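Side-chain contacts in trehalose synthase regulatory protein (Candida albicans, PDB 5HUS), which is probably a regulatory subunit of the trehalose-synthesising complex, its C-terminal domain belonging to the trehalose-phosphatase family of the HAD clan: residues Leu113-Lys116 / Asp117-Asn120; Glu135-Pro138 / Gly139-Cys142; Ala153-Ser156 / Phe157-Arg161; Leu165-Met168 / Gly169-Gln173. All blocks are in the same frame, centred on the assembly; numbering follows the deposited sequence.

Interaction 1 (Leu113-Lys116 / Asp117-Asn120)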
loop_
_atom_site.group_PDB
_atom_site.type_symbol
_atom_site.label_atom_id
_atom_site.label_comp_id
_atom_site.label_asym_id
_atom_site.label_seq_id
_atom_site.Cartn_x
_atom_site.Cartn_y
_atom_site.Cartn_z
ATOM N N LEU A 113 8.646 6.525 8.093
ATOM C CA LEU A 113 9.509 6.387 6.934
ATOM C C LEU A 113 9.602 7.734 6.224
ATOM O O LEU A 113 10.654 8.100 5.688
ATOM C CB LEU A 113 8.971 5.297 6.004
ATOM C CG LEU A 113 9.849 4.788 4.867
ATOM C CD1 LEU A 113 11.263 4.472 5.337
ATOM C CD2 LEU A 113 9.199 3.550 4.254
ATOM N N ALA A 114 8.490 8.471 6.223
ATOM C CA ALA A 114 8.480 9.852 5.768
ATOM C C ALA A 114 9.424 10.666 6.645
ATOM O O ALA A 114 9.478 10.464 7.859
ATOM C CB ALA A 114 7.065 10.429 5.815
ATOM N N ASP A 115 10.186 11.561 6.023
ATOM C CA ASP A 115 11.047 12.478 6.760
ATOM C C ASP A 115 10.268 13.723 7.158
ATOM O O ASP A 115 9.695 14.392 6.303
ATOM C CB ASP A 115 12.263 12.872 5.917
ATOM C CG ASP A 115 13.203 13.772 6.666
ATOM O OD1 ASP A 115 13.969 13.247 7.500
ATOM O OD2 ASP A 115 13.155 15.001 6.442
ATOM N N LYS A 116 10.244 14.041 8.450
ATOM C CA LYS A 116 9.402 15.127 8.928
ATOM C C LYS A 116 9.853 16.483 8.389
ATOM O O LYS A 116 9.020 17.355 8.146
ATOM C CB LYS A 116 9.362 15.158 10.455
ATOM C CG LYS A 116 8.233 16.028 10.996
ATOM C CD LYS A 116 8.118 15.953 12.508
ATOM C CE LYS A 116 6.674 16.139 12.955
ATOM N NZ LYS A 116 5.990 17.243 12.221
ATOM N N ASP A 117 11.160 16.660 8.195
ATOM C CA ASP A 117 11.664 17.907 7.618
ATOM C C ASP A 117 11.199 18.061 6.170
ATOM O O ASP A 117 10.853 19.159 5.734
ATOM C CB ASP A 117 13.194 17.974 7.695
ATOM C CG ASP A 117 13.695 18.357 9.078
ATOM O OD1 ASP A 117 12.908 18.924 9.868
ATOM O OD2 ASP A 117 14.880 18.101 9.374
ATOM N N GLU A 118 11.184 16.961 5.428
ATOM C CA GLU A 118 10.608 16.973 4.086
ATOM C C GLU A 118 9.127 17.340 4.130
ATOM O O GLU A 118 8.664 18.184 3.361
ATOM C CB GLU A 118 10.796 15.614 3.405
ATOM C CG GLU A 118 12.251 15.285 3.063
ATOM C CD GLU A 118 12.394 13.997 2.277
ATOM O OE1 GLU A 118 11.361 13.407 1.890
ATOM O OE2 GLU A 118 13.542 13.564 2.047
ATOM N N LEU A 119 8.384 16.703 5.031
ATOM C CA LEU A 119 6.961 16.995 5.189
ATOM C C LEU A 119 6.712 18.456 5.538
ATOM O O LEU A 119 5.878 19.115 4.918
ATOM C CB LEU A 119 6.342 16.107 6.269
ATOM C CG LEU A 119 6.367 14.603 5.997
ATOM C CD1 LEU A 119 5.624 13.868 7.097
ATOM C CD2 LEU A 119 5.762 14.295 4.635
ATOM N N ASN A 120 7.430 18.955 6.540
ATOM C CA ASN A 120 7.290 20.350 6.946
ATOM C C ASN A 120 7.579 21.317 5.805
ATOM O O ASN A 120 6.953 22.376 5.707
ATOM C CB ASN A 120 8.210 20.665 8.127
ATOM C CG ASN A 120 7.755 20.012 9.414
ATOM O OD1 ASN A 120 6.613 19.567 9.528
ATOM N ND2 ASN A 120 8.644 19.965 10.400
HETATM O O HOH W 1 9.679 11.834 3.110
#
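The Glu118 carboxylate carries Asp115 CB over one face, 3.8 Å from its CD, while Asp115 OD2 receives the backbone N-H of Glu118 on its anti side, 17° out of the Asp115 carboxylate plane. This is an N-cap, with Asp115 just before helix 116-136. The capping bond, from Glu118 N to Asp115 OD2, measures 3.0 Å. Placing Asp115 CG anti to the backbone N (chi1 -178°) swings the carboxylate forward over the first turn.

The return half of a capping box is made indirectly. One water accepts from Asp115 N at 3.0 Å and donates to Glu118 OE1 at 2.6 Å, bridging where the box would have a direct bond. With Asp117 and Glu118 also acidic, the carboxylates would probably repel one another mildly, offset by the amides of the helix start; Lys197 lies at long ion-pair range from Glu118. Helical bonding begins with Leu119 N on Asp115 O, in the carbonyl plane at 2.9 Å, followed by Asn120 N on Lys116 O. Outside the turn, the residue before the cap reaches the fifth one on as a hydrophobic staple: Ala114 CB touches Leu119 CD1 at 3.9 Å.

Interaction 2 (Glu135-Pro138 / Gly139-Cys142)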
loop_
_atom_site.group_PDB
_atom_site.type_symbol
_atom_site.label_atom_id
_atom_site.label_comp_id
_atom_site.label_asym_id
_atom_site.label_seq_id
_atom_site.Cartn_x
_atom_site.Cartn_y
_atom_site.Cartn_z
ATOM N N GLU A 135 -10.421 25.951 -6.037
ATOM C CA GLU A 135 -11.136 27.213 -6.219
ATOM C C GLU A 135 -11.616 27.402 -7.654
ATOM O O GLU A 135 -12.714 27.903 -7.885
ATOM C CB GLU A 135 -10.248 28.394 -5.820
ATOM C CG GLU A 135 -9.674 28.298 -4.416
ATOM C CD GLU A 135 -8.689 29.412 -4.103
ATOM O OE1 GLU A 135 -7.805 29.688 -4.944
ATOM O OE2 GLU A 135 -8.805 30.017 -3.014
ATOM N N ARG A 136 -10.798 26.987 -8.615
ATOM C CA ARG A 136 -11.102 27.211 -10.022
ATOM C C ARG A 136 -11.915 26.067 -10.631
ATOM O O ARG A 136 -12.295 26.124 -11.800
ATOM C CB ARG A 136 -9.805 27.425 -10.813
ATOM C CG ARG A 136 -8.929 28.538 -10.241
ATOM C CD ARG A 136 -7.637 28.725 -11.021
ATOM N NE ARG A 136 -7.833 29.520 -12.231
ATOM C CZ ARG A 136 -6.843 29.970 -12.999
ATOM N NH1 ARG A 136 -5.582 29.713 -12.679
ATOM N NH2 ARG A 136 -7.116 30.690 -14.080
ATOM N N LEU A 137 -12.191 25.038 -9.833
ATOM C CA LEU A 137 -12.969 23.892 -10.296
ATOM C C LEU A 137 -14.044 23.511 -9.277
ATOM O O LEU A 137 -13.830 22.630 -8.440
ATOM C CB LEU A 137 -12.052 22.694 -10.575
ATOM C CG LEU A 137 -12.672 21.428 -11.180
ATOM C CD1 LEU A 137 -13.129 21.663 -12.610
ATOM C CD2 LEU A 137 -11.693 20.262 -11.120
ATOM N N PRO A 138 -15.207 24.177 -9.344
ATOM C CA PRO A 138 -16.284 23.949 -8.373
ATOM C C PRO A 138 -16.729 22.491 -8.331
ATOM O O PRO A 138 -16.841 21.841 -9.373
ATOM C CB PRO A 138 -17.416 24.859 -8.875
ATOM C CG PRO A 138 -17.078 25.160 -10.297
ATOM C CD PRO A 138 -15.587 25.160 -10.371
ATOM N N GLY A 139 -16.962 21.985 -7.125
ATOM C CA GLY A 139 -17.333 20.596 -6.941
ATOM C C GLY A 139 -16.146 19.740 -6.531
ATOM O O GLY A 139 -16.313 18.649 -5.982
ATOM N N SER A 140 -14.942 20.230 -6.801
ATOM C CA SER A 140 -13.744 19.485 -6.431
ATOM C C SER A 140 -13.352 19.820 -4.999
ATOM O O SER A 140 -13.821 20.810 -4.439
ATOM C CB SER A 140 -12.591 19.787 -7.392
ATOM O OG SER A 140 -12.105 21.107 -7.236
ATOM N N PHE A 141 -12.506 18.988 -4.399
ATOM C CA PHE A 141 -12.036 19.269 -3.051
ATOM C C PHE A 141 -10.664 18.670 -2.777
ATOM O O PHE A 141 -10.193 17.792 -3.498
ATOM C CB PHE A 141 -13.045 18.780 -1.999
ATOM C CG PHE A 141 -13.591 17.392 -2.239
ATOM C CD1 PHE A 141 -14.722 17.202 -3.022
ATOM C CD2 PHE A 141 -13.011 16.284 -1.630
ATOM C CE1 PHE A 141 -15.245 15.935 -3.227
ATOM C CE2 PHE A 141 -13.534 15.012 -1.821
ATOM C CZ PHE A 141 -14.650 14.836 -2.629
ATOM N N CYS A 142 -10.029 19.183 -1.729
ATOM C CA CYS A 142 -8.685 18.779 -1.348
ATOM C C CYS A 142 -8.711 17.967 -0.060
ATOM O O CYS A 142 -9.330 18.371 0.920
ATOM C CB CYS A 142 -7.792 20.011 -1.174
ATOM S SG CYS A 142 -6.151 19.653 -0.514
#
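Leu137 and Ser140 mark the two ends of a type II beta turn, in which the chain leaves the weakly bonded end of a helix and reverses before entering a strand. Pro138 and Gly139 hold the two central positions with the backbone angles expected of that turn, the positive phi (99°) falling on Gly139, the residue that has no side chain. Closure is confirmed by the bond from Ser140 N to Leu137 O, 3.1 Å long with an N-H...O angle of 155°.

The serine hydroxyl adds a second grip on the same oxygen: Ser140 OG donates to Leu137 O at 2.6 Å, in the carbonyl plane, whereas the amide lies somewhat out of that plane. A chi1 of 70°, which sets OG between the backbone N and the carbonyl carbon, points the hydroxyl back at Leu137 O. The turn links helix 116-136 to edge strand 141-144 of the four-stranded antiparallel sheet, part of an alpha/beta layer consistent with the cap domain of HAD-clan trehalose phosphatases.

Apolar contacts lie beside this polar pair. Leu137 runs alongside the serine, its CD2 3.9 Å from Ser140 CB. Phe151 of the neighbouring strand touches both residues, and Val134 also packs on Ser140. Thr167 and Arg163 of helix 161-179 pack against Leu137 as well.

Interaction 3 (Ala153-Ser156 / Phe157-Arg161)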
loop_
_atom_site.group_PDB
_atom_site.type_symbol
_atom_site.label_atom_id
_atom_site.label_comp_id
_atom_site.label_asym_id
_atom_site.label_seq_id
_atom_site.Cartn_x
_atom_site.Cartn_y
_atom_site.Cartn_z
ATOM N N ALA A 153 -11.917 15.084 -7.806
ATOM C CA ALA A 153 -12.769 15.738 -8.792
ATOM C C ALA A 153 -14.145 16.025 -8.200
ATOM O O ALA A 153 -14.756 17.048 -8.502
ATOM C CB ALA A 153 -12.895 14.881 -10.038
ATOM N N GLY A 154 -14.619 15.116 -7.353
ATOM C CA GLY A 154 -15.913 15.272 -6.717
ATOM C C GLY A 154 -17.005 15.479 -7.748
ATOM O O GLY A 154 -17.066 14.765 -8.749
ATOM N N LYS A 155 -17.841 16.485 -7.517
ATOM C CA LYS A 155 -18.995 16.740 -8.371
ATOM C C LYS A 155 -18.605 17.364 -9.709
ATOM O O LYS A 155 -19.390 17.341 -10.657
ATOM C CB LYS A 155 -20.001 17.641 -7.648
ATOM C CG LYS A 155 -21.390 17.656 -8.282
ATOM C CD LYS A 155 -22.295 18.681 -7.617
ATOM C CE LYS A 155 -23.565 18.904 -8.431
ATOM N NZ LYS A 155 -24.248 20.172 -8.056
ATOM N N SER A 156 -17.397 17.916 -9.793
ATOM C CA SER A 156 -16.943 18.530 -11.040
ATOM C C SER A 156 -16.882 17.491 -12.154
ATOM O O SER A 156 -17.005 17.823 -13.333
ATOM C CB SER A 156 -15.573 19.190 -10.863
ATOM O OG SER A 156 -14.527 18.232 -10.890
ATOM N N PHE A 157 -16.705 16.232 -11.763
ATOM C CA PHE A 157 -16.576 15.125 -12.706
ATOM C C PHE A 157 -17.889 14.850 -13.427
ATOM O O PHE A 157 -17.894 14.435 -14.586
ATOM C CB PHE A 157 -16.105 13.864 -11.982
ATOM C CG PHE A 157 -15.580 12.795 -12.896
ATOM C CD1 PHE A 157 -14.322 12.913 -13.465
ATOM C CD2 PHE A 157 -16.332 11.664 -13.170
ATOM C CE1 PHE A 157 -13.828 11.925 -14.301
ATOM C CE2 PHE A 157 -15.843 10.672 -14.005
ATOM C CZ PHE A 157 -14.590 10.804 -14.570
ATOM N N SER A 158 -19.002 15.068 -12.733
ATOM C CA SER A 158 -20.314 14.856 -13.331
ATOM C C SER A 158 -20.796 16.126 -14.033
ATOM O O SER A 158 -21.465 16.060 -15.063
ATOM C CB SER A 158 -21.322 14.401 -12.268
ATOM O OG SER A 158 -21.333 15.276 -11.154
ATOM N N GLU A 159 -20.441 17.281 -13.478
ATOM C CA GLU A 159 -20.805 18.564 -14.075
ATOM C C GLU A 159 -20.170 18.753 -15.453
ATOM O O GLU A 159 -20.787 19.317 -16.358
ATOM C CB GLU A 159 -20.408 19.713 -13.144
ATOM C CG GLU A 159 -21.316 19.860 -11.933
ATOM C CD GLU A 159 -22.740 20.220 -12.317
ATOM O OE1 GLU A 159 -22.925 21.221 -13.042
ATOM O OE2 GLU A 159 -23.672 19.499 -11.902
ATOM N N ASP A 160 -18.936 18.281 -15.603
ATOM C CA ASP A 160 -18.250 18.283 -16.893
ATOM C C ASP A 160 -17.009 17.403 -16.787
ATOM O O ASP A 160 -15.961 17.851 -16.330
ATOM C CB ASP A 160 -17.871 19.703 -17.323
ATOM C CG ASP A 160 -17.386 19.775 -18.773
ATOM O OD1 ASP A 160 -16.992 18.735 -19.338
ATOM O OD2 ASP A 160 -17.396 20.884 -19.348
ATOM N N ARG A 161 -17.136 16.149 -17.210
ATOM C CA ARG A 161 -16.053 15.184 -17.067
ATOM C C ARG A 161 -14.799 15.628 -17.819
ATOM O O ARG A 161 -13.678 15.421 -17.350
ATOM C CB ARG A 161 -16.504 13.806 -17.552
ATOM C CG ARG A 161 -15.474 12.710 -17.352
ATOM C CD ARG A 161 -16.036 11.357 -17.747
ATOM N NE ARG A 161 -16.764 11.439 -19.008
ATOM C CZ ARG A 161 -16.190 11.396 -20.205
ATOM N NH1 ARG A 161 -14.872 11.270 -20.311
ATOM N NH2 ARG A 161 -16.936 11.480 -21.298
#
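This is a turn-to-helix junction, where Ala153, Gly154 and Lys155 hand over to Phe157, Ser158 and Glu159 between strand 149-152 and the short helix 156-159. A type II' turn from Ala153 to Ser156 starts it. Ser156 OG donates to Ala153 O at 2.7 Å and Ser156 N bonds the same oxygen, both from one face of the carbonyl plane; OG also hydrogen-bonds Ser164 of the next helix.

Lys155 O is the most heavily used acceptor. Glu159 N meets it at 3.0 Å, nearly along the C=O axis, Ser158 OG at 2.9 Å, and Ser158 N from above the carbonyl plane with an N-H...O angle of only 136°. A chi1 of 52° turns the Ser158 hydroxyl back to that oxygen. Alongside, Ala153 CB packs on Phe157 CB at 3.9 Å, and Arg161 CG lies 3.4 Å above one face of the Phe157 ring, offset toward its rim.

Lys155 NZ and Glu159 OE2 form a long salt bridge of 3.9 Å, their side chains passing obliquely. With three donors converging on Lys155 O, this short helix is probably held mainly by backbone and hydroxyl bonds, the long ion pair adding little.

Interaction 4 (Leu165-Met168 / Gly169-Gln173)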
loop_
_atom_site.group_PDB
_atom_site.type_symbol
_atom_site.label_atom_id
_atom_site.label_comp_id
_atom_site.label_asym_id
_atom_site.label_seq_id
_atom_site.Cartn_x
_atom_site.Cartn_y
_atom_site.Cartn_z
ATOM N N LEU A 165 -11.222 16.211 -16.016
ATOM C CA LEU A 165 -10.028 15.472 -16.426
ATOM C C LEU A 165 -8.927 16.399 -16.926
ATOM O O LEU A 165 -7.742 16.169 -16.666
ATOM C CB LEU A 165 -10.373 14.454 -17.515
ATOM C CG LEU A 165 -11.163 13.222 -17.076
ATOM C CD1 LEU A 165 -11.626 12.444 -18.292
ATOM C CD2 LEU A 165 -10.319 12.346 -16.165
ATOM N N ASP A 166 -9.327 17.439 -17.655
ATOM C CA ASP A 166 -8.384 18.429 -18.155
ATOM C C ASP A 166 -7.680 19.126 -16.997
ATOM O O ASP A 166 -6.456 19.269 -16.997
ATOM C CB ASP A 166 -9.099 19.455 -19.041
ATOM C CG ASP A 166 -9.429 18.910 -20.424
ATOM O OD1 ASP A 166 -9.346 17.679 -20.622
ATOM O OD2 ASP A 166 -9.781 19.716 -21.312
ATOM N N THR A 167 -8.461 19.547 -16.005
ATOM C CA THR A 167 -7.915 20.246 -14.847
ATOM C C THR A 167 -7.001 19.337 -14.029
ATOM O O THR A 167 -5.947 19.770 -13.556
ATOM C CB THR A 167 -9.032 20.798 -13.946
ATOM O OG1 THR A 167 -9.801 21.756 -14.681
ATOM C CG2 THR A 167 -8.449 21.477 -12.716
ATOM N N MET A 168 -7.389 18.075 -13.875
ATOM C CA MET A 168 -6.571 17.124 -13.126
ATOM C C MET A 168 -5.262 16.828 -13.860
ATOM O O MET A 168 -4.204 16.746 -13.240
ATOM C CB MET A 168 -7.350 15.833 -12.854
ATOM C CG MET A 168 -8.443 16.004 -11.797
ATOM S SD MET A 168 -9.132 14.462 -11.160
ATOM C CE MET A 168 -10.084 13.896 -12.571
ATOM N N GLY A 169 -5.329 16.680 -15.179
ATOM C CA GLY A 169 -4.131 16.450 -15.973
ATOM C C GLY A 169 -3.201 17.650 -15.922
ATOM O O GLY A 169 -1.976 17.505 -15.868
ATOM N N GLU A 170 -3.791 18.842 -15.928
ATOM C CA GLU A 170 -3.034 20.083 -15.828
ATOM C C GLU A 170 -2.315 20.156 -14.483
ATOM O O GLU A 170 -1.154 20.561 -14.398
ATOM C CB GLU A 170 -3.973 21.281 -16.009
ATOM C CG GLU A 170 -3.290 22.618 -16.155
ATOM C CD GLU A 170 -2.901 23.233 -14.824
ATOM O OE1 GLU A 170 -3.680 23.103 -13.854
ATOM O OE2 GLU A 170 -1.809 23.840 -14.751
ATOM N N THR A 171 -3.028 19.747 -13.438
ATOM C CA THR A 171 -2.516 19.757 -12.075
ATOM C C THR A 171 -1.374 18.767 -11.891
ATOM O O THR A 171 -0.383 19.059 -11.216
ATOM C CB THR A 171 -3.645 19.443 -11.075
ATOM O OG1 THR A 171 -4.668 20.442 -11.192
ATOM C CG2 THR A 171 -3.119 19.429 -9.649
ATOM N N ILE A 172 -1.510 17.593 -12.500
ATOM C CA ILE A 172 -0.436 16.607 -12.500
ATOM C C ILE A 172 0.853 17.175 -13.107
ATOM O O ILE A 172 1.939 17.006 -12.547
ATOM C CB ILE A 172 -0.857 15.339 -13.261
ATOM C CG1 ILE A 172 -1.877 14.552 -12.433
ATOM C CG2 ILE A 172 0.354 14.475 -13.569
ATOM C CD1 ILE A 172 -2.483 13.388 -13.166
ATOM N N GLN A 173 0.733 17.859 -14.244
ATOM C CA GLN A 173 1.903 18.456 -14.890
ATOM C C GLN A 173 2.523 19.541 -14.016
ATOM O O GLN A 173 3.745 19.609 -13.873
ATOM C CB GLN A 173 1.540 19.032 -16.263
ATOM C CG GLN A 173 2.705 19.742 -16.949
ATOM C CD GLN A 173 2.428 20.056 -18.407
ATOM O OE1 GLN A 173 1.357 19.741 -18.931
ATOM N NE2 GLN A 173 3.398 20.678 -19.073
#
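Helix 161-179, which packs on the four-stranded antiparallel sheet of what is probably the HAD cap domain, supplies both halves of the contact: Leu165-Met168 give the carbonyls, and the residues four places on give the donors. Gly169 N meets Leu165 O at 2.9 Å, and Glu170 N, Thr171 N and Ile172 N continue the same i to i+4 ladder on Asp166, Thr167 and Met168. Gly169 keeps ordinary helical backbone angles, and the ladder passes through it without a break.

Thr167 O is held twice. Thr171 N approaches at 2.9 Å with an N-H...O angle of 149°, and Thr171 OG1 donates to the same oxygen at 2.8 Å; the two donors reach it from opposite faces of the carbonyl plane. The threonine rotamer makes this possible: OG1 stands anti to the carbonyl carbon (chi1 -60°), folded back along the helix, and the buried hydroxyl thus finds its acceptor within its own helix. Thr167 repeats the pattern one turn earlier, its OG1 bonding Arg163 O.

The helix has distinct sides. Met168 and Ile172 both pack on Val193 and Leu188 of the sheet, whereas Glu170 is exposed and its OE1 forms a salt bridge with Lys133 of helix 116-136. Glu170 CB lies 3.3 Å from Asp166 O, its chain bending at chi2 before it runs out to that lysine. On the sheet side, Ile172 leans back over the preceding turn, its CG1 3.3 Å from Met168 O.

Overall arrangement
From the N terminus the four contacts follow in series, and none encloses or crosses another; interactions 1 to 3 sit at turns or helix ends, and interaction 4 lies within a helix. Interactions 1 and 2 mark the two ends of helix 116-136, their centres about 27 Å apart. Interaction 2 turns the chain into strand 141-144, and after the hairpin to strand 149-152, interaction 3 leads into helix 156-159. Interactions 2 and 3 meet at the open end of that hairpin: Gly139 O lies 3.1 Å from Lys155 N, probably hydrogen-bonded. Interaction 4, on helix 161-179, touches both, with Leu137 CD2 3.8 Å from Thr167 CG2 and Ala153 CB 3.9 Å from Met168 CE. Interaction 1 touches none of the others.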